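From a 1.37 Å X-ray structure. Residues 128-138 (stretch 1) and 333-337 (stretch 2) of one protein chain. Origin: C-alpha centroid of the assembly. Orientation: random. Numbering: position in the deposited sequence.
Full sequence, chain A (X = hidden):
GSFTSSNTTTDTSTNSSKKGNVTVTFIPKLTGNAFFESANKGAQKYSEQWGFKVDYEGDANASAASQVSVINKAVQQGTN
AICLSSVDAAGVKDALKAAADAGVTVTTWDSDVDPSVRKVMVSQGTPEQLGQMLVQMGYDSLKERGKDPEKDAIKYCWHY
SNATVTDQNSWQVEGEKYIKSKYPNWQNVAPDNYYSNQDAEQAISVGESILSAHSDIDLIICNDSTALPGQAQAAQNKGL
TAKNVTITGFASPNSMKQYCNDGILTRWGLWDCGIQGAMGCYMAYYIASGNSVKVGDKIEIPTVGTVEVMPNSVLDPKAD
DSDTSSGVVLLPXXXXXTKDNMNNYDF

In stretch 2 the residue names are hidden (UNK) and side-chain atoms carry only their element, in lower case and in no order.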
# COMPACT_ATOMS: atom_id res chain seq x y z
N GLU A 128 -12.18 0.00 4.14
CA GLU A 128 -13.28 -0.91 3.86
C GLU A 128 -13.19 -1.45 2.43
O GLU A 128 -13.34 -2.66 2.20
CB GLU A 128 -14.63 -0.23 4.14
CG GLU A 128 -15.79 -1.21 4.08
CD GLU A 128 -17.11 -0.58 4.49
OE1 GLU A 128 -17.08 0.49 5.17
OE2 GLU A 128 -18.19 -1.15 4.15
N GLN A 129 -12.94 -0.56 1.46
CA GLN A 129 -12.82 -0.98 0.06
C GLN A 129 -11.70 -2.00 -0.09
O GLN A 129 -11.84 -3.03 -0.76
CB GLN A 129 -12.46 0.22 -0.85
CG GLN A 129 -13.56 1.16 -1.25
CD GLN A 129 -12.99 2.23 -2.18
OE1 GLN A 129 -11.92 2.84 -1.91
NE2 GLN A 129 -13.68 2.45 -3.28
N LEU A 130 -10.53 -1.68 0.49
CA LEU A 130 -9.36 -2.50 0.23
C LEU A 130 -9.40 -3.79 1.03
O LEU A 130 -9.06 -4.86 0.51
CB LEU A 130 -8.08 -1.69 0.51
CG LEU A 130 -7.87 -0.57 -0.51
CD1 LEU A 130 -6.93 0.51 0.00
CD2 LEU A 130 -7.34 -1.16 -1.83
N GLY A 131 -9.87 -3.74 2.29
CA GLY A 131 -10.05 -4.97 3.04
C GLY A 131 -11.03 -5.92 2.37
O GLY A 131 -10.76 -7.12 2.25
N GLN A 132 -12.16 -5.39 1.87
CA GLN A 132 -13.15 -6.24 1.21
C GLN A 132 -12.62 -6.75 -0.13
O GLN A 132 -12.88 -7.89 -0.51
CB GLN A 132 -14.44 -5.46 1.06
CG GLN A 132 -15.05 -5.23 2.43
CD GLN A 132 -16.29 -4.40 2.44
OE1 GLN A 132 -16.65 -3.83 3.48
NE2 GLN A 132 -16.98 -4.32 1.30
N MET A 133 -11.86 -5.91 -0.87
CA MET A 133 -11.25 -6.37 -2.11
C MET A 133 -10.35 -7.57 -1.86
O MET A 133 -10.41 -8.55 -2.62
CB MET A 133 -10.45 -5.22 -2.72
CG MET A 133 -9.74 -5.59 -4.01
SD MET A 133 -8.76 -4.15 -4.48
CE MET A 133 -7.94 -4.78 -5.95
N LEU A 134 -9.52 -7.53 -0.81
CA LEU A 134 -8.64 -8.66 -0.50
C LEU A 134 -9.45 -9.93 -0.25
O LEU A 134 -9.15 -10.99 -0.83
CB LEU A 134 -7.78 -8.32 0.71
CG LEU A 134 -6.69 -7.29 0.37
CD1 LEU A 134 -6.29 -6.64 1.67
CD2 LEU A 134 -5.47 -7.94 -0.27
N VAL A 135 -10.48 -9.83 0.58
CA VAL A 135 -11.29 -11.00 0.90
C VAL A 135 -12.01 -11.52 -0.34
O VAL A 135 -12.08 -12.73 -0.56
CB VAL A 135 -12.27 -10.67 2.04
CG1 VAL A 135 -13.18 -11.86 2.28
CG2 VAL A 135 -11.50 -10.27 3.30
N GLN A 136 -12.53 -10.60 -1.18
CA GLN A 136 -13.25 -11.02 -2.38
C GLN A 136 -12.35 -11.73 -3.37
O GLN A 136 -12.75 -12.71 -4.01
CB GLN A 136 -13.92 -9.82 -3.04
CG GLN A 136 -14.74 -10.22 -4.26
CD GLN A 136 -15.99 -11.01 -3.86
OE1 GLN A 136 -16.73 -10.61 -2.96
NE2 GLN A 136 -16.21 -12.14 -4.52
N MET A 137 -11.11 -11.24 -3.55
CA MET A 137 -10.18 -11.96 -4.42
C MET A 137 -9.92 -13.35 -3.88
O MET A 137 -9.88 -14.31 -4.65
CB MET A 137 -8.86 -11.20 -4.51
CG MET A 137 -8.96 -9.89 -5.29
SD MET A 137 -7.36 -9.14 -5.68
CE MET A 137 -6.74 -8.80 -4.05
N GLY A 138 -9.75 -13.47 -2.57
CA GLY A 138 -9.55 -14.78 -1.96
C GLY A 138 -10.74 -15.69 -2.18
O GLY A 138 -10.58 -16.85 -2.55
N UNK A 333 -9.89 4.20 -8.84
CA UNK A 333 -10.10 2.79 -9.15
C UNK A 333 -8.96 1.95 -8.61
O UNK A 333 -7.85 2.44 -8.39
c UNK A 333 -9.50 2.40 -12.96
c UNK A 333 -10.37 2.52 -10.63
o UNK A 333 -10.69 2.54 -13.30
o UNK A 333 -8.57 2.20 -13.78
c UNK A 333 -9.15 2.50 -11.48
N UNK A 334 -9.27 0.70 -8.35
CA UNK A 334 -8.30 -0.35 -8.05
C UNK A 334 -8.44 -1.44 -9.12
O UNK A 334 -9.42 -1.47 -9.87
n UNK A 334 -9.72 3.11 -5.09
c UNK A 334 -8.16 0.18 -5.58
c UNK A 334 -10.65 2.20 -5.36
c UNK A 334 -9.26 0.35 -4.53
n UNK A 334 -11.80 2.58 -5.91
n UNK A 334 -10.47 0.91 -5.11
c UNK A 334 -8.50 -0.89 -6.63
N UNK A 335 -7.44 -2.33 -9.18
CA UNK A 335 -7.29 -3.25 -10.30
C UNK A 335 -7.12 -4.66 -9.77
O UNK A 335 -6.31 -4.90 -8.87
o UNK A 335 -6.15 -1.48 -11.49
c UNK A 335 -6.03 -3.74 -12.42
c UNK A 335 -6.07 -2.87 -11.15
N UNK A 336 -7.86 -5.62 -10.35
CA UNK A 336 -7.70 -7.03 -10.03
C UNK A 336 -7.03 -7.70 -11.22
O UNK A 336 -7.53 -7.60 -12.35
c UNK A 336 -9.67 -7.06 -8.46
c UNK A 336 -8.87 -9.17 -9.49
c UNK A 336 -11.12 -7.43 -8.26
c UNK A 336 -9.05 -7.69 -9.71
N UNK A 337 -5.91 -8.39 -10.97
CA UNK A 337 -5.15 -9.05 -12.02
C UNK A 337 -5.38 -10.55 -11.99
O UNK A 337 -5.43 -11.18 -10.92
c UNK A 337 -2.46 -5.53 -10.42
c UNK A 337 -2.48 -4.71 -11.53
c UNK A 337 -2.84 -5.23 -12.75
c UNK A 337 -3.64 -8.82 -11.86
c UNK A 337 -2.86 -6.86 -10.51
c UNK A 337 -3.25 -7.39 -11.74
c UNK A 337 -3.24 -6.56 -12.85

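Position 333 carries three side-chain carbons in an unbranched run, the third bearing two oxygens. That is a carboxylate at the end of a two-methylene arm. Its CA-to-CB bond points away from the helix of stretch 1, and no atom of the residue comes within contact distance. The residue is Glu333, exposed, and it contributes nothing to this contact.

Position 334 has three carbons in a row, then a nitrogen, then a carbon holding two more nitrogens. Its CA-to-CB bond points toward the helix. CB lies 3.9 Å from Met133 SD, and the third carbon of the chain comes to 3.6 Å from Leu130 CD2, so the aliphatic part of the chain lies against apolar helix side chains while its planar end reaches on to Gln129. The planar group of three nitrogens around one carbon is a guanidinium, and the residue is Arg334. Gln129 NE2 sits over one face of that group, 3.2 Å from Arg334 NH2. Both atoms are donors, so the approach is packing and not a hydrogen bond. Gln129 OE1 and Arg334 NH1 each find hydrogen bonds elsewhere in the structure. For a designer the lesson is that a long cationic side chain can offer its methylenes to apolar side chains while a glutamine amide nitrogen packs over its guanidinium.

Position 335 has one carbon carrying one oxygen and one further carbon, a short fork with a hydroxyl. The CA-to-CB bond points away from the helix, and the nearest side-chain atom, CB, is 5.8 Å from Met133 CE. What touches stretch 1 is the backbone: the carbonyl O of 335 lies 3.3 Å from Met133 CE. The residue is Thr335, whose side chain is turned from the helix by the alternation of the strand.

Position 336 shows four carbons, forked at the first, with one arm two carbons long and the other a single methyl. Its CA-to-CB bond points toward the helix again. The first carbon of the longer arm packs 3.8 Å from Met133 CE, and the single methyl lies 4.1 Å from Met137 SD, so the fork meets two methionines one helical turn apart. A beta-branched, wholly aliphatic side chain of this shape is Ile336.

Position 337 has one carbon followed by a ring of six carbons. Its CA-to-CB bond points sideways, and the nearest side-chain atom, a ring carbon next to the point of attachment, is 7.0 Å from Met137 SD. It is Phe337, buried, but against other parts of the protein.

The contact works by matching two repeats. On the helix, Gln129, Met133 and Met137 point toward the strand at intervals of four residues; on the other stretch, Arg334 and Ile336 do so at intervals of two. The two run nearly parallel, 20° apart. Met133, extended with all three chi angles t, touches 334, 335 and 336 and ties the patch together. No hydrogen bond crosses, so the fit rests on packing, mostly between side chains, with Met133 CE also against Thr335 O.

Stretch 2 333-337: ERTIF
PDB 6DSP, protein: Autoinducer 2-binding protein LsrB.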